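NEQ263 (Nanoarchaeum equitans Kin4-M, PDB 5BN3) probably binds ATP as one of the two subunit types in the catalytic core of an unusual archaeal ATP synthase. Local coordinates at residues Phe159-Val164 and Ile187-Ala192. Residues are numbered along the deposited sequence; the frame is centred on the assembly and turned at random.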
loop_
_atom_site.group_PDB
_atom_site.type_symbol
_atom_site.label_atom_id
_atom_site.label_comp_id
_atom_site.label_asym_id
_atom_site.label_seq_id
_atom_site.Cartn_x
_atom_site.Cartn_y
_atom_site.Cartn_z
ATOM N N PHE B 159 7.504 -6.854 37.512
ATOM C CA PHE B 159 6.447 -6.866 36.511
ATOM C C PHE B 159 6.119 -5.447 36.068
ATOM O O PHE B 159 5.710 -4.615 36.879
ATOM C CB PHE B 159 5.201 -7.550 37.080
ATOM C CG PHE B 159 4.006 -7.505 36.171
ATOM C CD1 PHE B 159 4.110 -7.874 34.838
ATOM C CD2 PHE B 159 2.767 -7.119 36.659
ATOM C CE1 PHE B 159 3.004 -7.840 34.007
ATOM C CE2 PHE B 159 1.657 -7.085 35.836
ATOM C CZ PHE B 159 1.777 -7.447 34.504
ATOM N N ALA B 160 6.314 -5.173 34.782
ATOM C CA ALA B 160 5.950 -3.880 34.217
ATOM C C ALA B 160 4.691 -4.011 33.372
ATOM O O ALA B 160 4.712 -4.631 32.306
ATOM C CB ALA B 160 7.084 -3.324 33.384
ATOM N N ALA B 161 3.599 -3.426 33.852
ATOM C CA ALA B 161 2.339 -3.430 33.117
ATOM C C ALA B 161 2.173 -2.119 32.359
ATOM O O ALA B 161 1.963 -1.066 32.963
ATOM C CB ALA B 161 1.177 -3.647 34.063
ATOM N N ILE B 162 2.260 -2.188 31.035
ATOM C CA ILE B 162 2.235 -0.990 30.203
ATOM C C ILE B 162 0.902 -0.833 29.473
ATOM O O ILE B 162 0.698 -1.410 28.401
ATOM C CB ILE B 162 3.382 -1.011 29.166
ATOM C CG1 ILE B 162 4.705 -1.405 29.835
ATOM C CG2 ILE B 162 3.509 0.337 28.474
ATOM C CD1 ILE B 162 5.836 -1.672 28.853
ATOM N N GLY B 163 -0.005 -0.056 30.060
ATOM C CA GLY B 163 -1.270 0.276 29.423
ATOM C C GLY B 163 -2.247 -0.864 29.193
ATOM O O GLY B 163 -3.138 -0.748 28.353
ATOM N N VAL B 164 -2.093 -1.959 29.933
ATOM C CA VAL B 164 -3.022 -3.086 29.823
ATOM C C VAL B 164 -4.255 -2.867 30.709
ATOM O O VAL B 164 -4.177 -2.160 31.715
ATOM C CB VAL B 164 -2.335 -4.429 30.174
ATOM C CG1 VAL B 164 -1.185 -4.714 29.213
ATOM C CG2 VAL B 164 -1.836 -4.422 31.608
ATOM N N ILE B 187 5.937 -4.388 41.409
ATOM C CA ILE B 187 5.004 -4.242 40.297
ATOM C C ILE B 187 4.809 -2.780 39.898
ATOM O O ILE B 187 4.511 -1.928 40.738
ATOM C CB ILE B 187 3.647 -4.899 40.630
ATOM C CG1 ILE B 187 3.847 -6.397 40.892
ATOM C CG2 ILE B 187 2.654 -4.696 39.503
ATOM C CD1 ILE B 187 2.600 -7.119 41.358
ATOM N N PHE B 188 4.989 -2.497 38.610
ATOM C CA PHE B 188 4.839 -1.140 38.093
ATOM C C PHE B 188 3.731 -1.104 37.048
ATOM O O PHE B 188 3.771 -1.838 36.059
ATOM C CB PHE B 188 6.164 -0.644 37.508
ATOM C CG PHE B 188 7.279 -0.578 38.515
ATOM C CD1 PHE B 188 8.089 -1.678 38.752
ATOM C CD2 PHE B 188 7.509 0.586 39.235
ATOM C CE1 PHE B 188 9.112 -1.620 39.687
ATOM C CE2 PHE B 188 8.530 0.654 40.168
ATOM C CZ PHE B 188 9.333 -0.451 40.396
ATOM N N ILE B 189 2.737 -0.251 37.279
ATOM C CA ILE B 189 1.531 -0.238 36.458
ATOM C C ILE B 189 1.211 1.146 35.905
ATOM O O ILE B 189 1.059 2.103 36.662
ATOM C CB ILE B 189 0.312 -0.729 37.272
ATOM C CG1 ILE B 189 0.541 -2.159 37.771
ATOM C CG2 ILE B 189 -0.960 -0.654 36.439
ATOM C CD1 ILE B 189 -0.466 -2.619 38.804
ATOM N N SER B 190 1.114 1.252 34.583
ATOM C CA SER B 190 0.520 2.431 33.960
ATOM C C SER B 190 -0.792 2.014 33.307
ATOM O O SER B 190 -0.818 1.084 32.496
ATOM C CB SER B 190 1.463 3.059 32.930
ATOM O OG SER B 190 1.890 2.112 31.969
ATOM N N LYS B 191 -1.881 2.687 33.671
ATOM C CA LYS B 191 -3.205 2.333 33.158
ATOM C C LYS B 191 -3.357 2.651 31.673
ATOM O O LYS B 191 -2.625 3.475 31.127
ATOM C CB LYS B 191 -4.299 3.030 33.973
ATOM C CG LYS B 191 -4.272 2.682 35.456
ATOM C CD LYS B 191 -5.377 3.388 36.226
ATOM C CE LYS B 191 -5.260 3.124 37.720
ATOM N NZ LYS B 191 -5.284 1.672 38.039
ATOM N N ALA B 192 -4.316 1.993 31.026
ATOM C CA ALA B 192 -4.535 2.147 29.588
ATOM C C ALA B 192 -4.856 3.583 29.172
ATOM O O ALA B 192 -4.519 4.001 28.062
ATOM C CB ALA B 192 -5.629 1.203 29.119
HETATM O O HOH W 1 -1.413 -1.451 32.735
HETATM O O HOH W 2 -5.599 0.031 32.596
#
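Phe159-Ile162 and Ile187-Ser190 run side by side as parallel strands, their axes 4.8 Å apart, and backbone hydrogen bonds tie them together: Phe188 N to Phe159 O at 2.8 Å, Ala161 N to Phe188 O, and Ser190 N to Ala161 O. Gly163 N donates to Ser190 O with a bent N-H...O angle of 138°; Gly163 has a positive phi of 66°, a conformation that glycine, lacking CB, adopts easily. On the face carrying Phe159, Ala161, Ile187 and Ile189, Ile187 turns its CG2 branch to Phe159 CD2 at 3.7 Å, the two side chains crossing obliquely. The Phe159 CG, anti to its backbone N (chi1 175°), starts a ring that also stacks on Phe172 of helix 166-178. Next along, the small Ala161 meets Ile189 through CB and CG1, 4.0 Å apart, and Tyr169 and Ile173 of the same helix pack on this apolar layer. On the other face Phe188 lays its large apolar ring against Val205, Ala206 and Leu209 of helix 196-215, Ile162 meets Met228 and Tyr231 of helix 228-241, and Ser190 OG hydrogen-bonds Thr202 of helix 196-215, giving the buried hydroxyl a partner. A water donates to Val164 O at 2.8 Å and accepts from Ala192 N, linking the two chains after Gly163. Strand 156-162, helix 166-178 and strand 185-190 thus form a beta-alpha-beta crossover, the repeating unit of the parallel sheet in the P-loop NTPase-type nucleotide-binding domain.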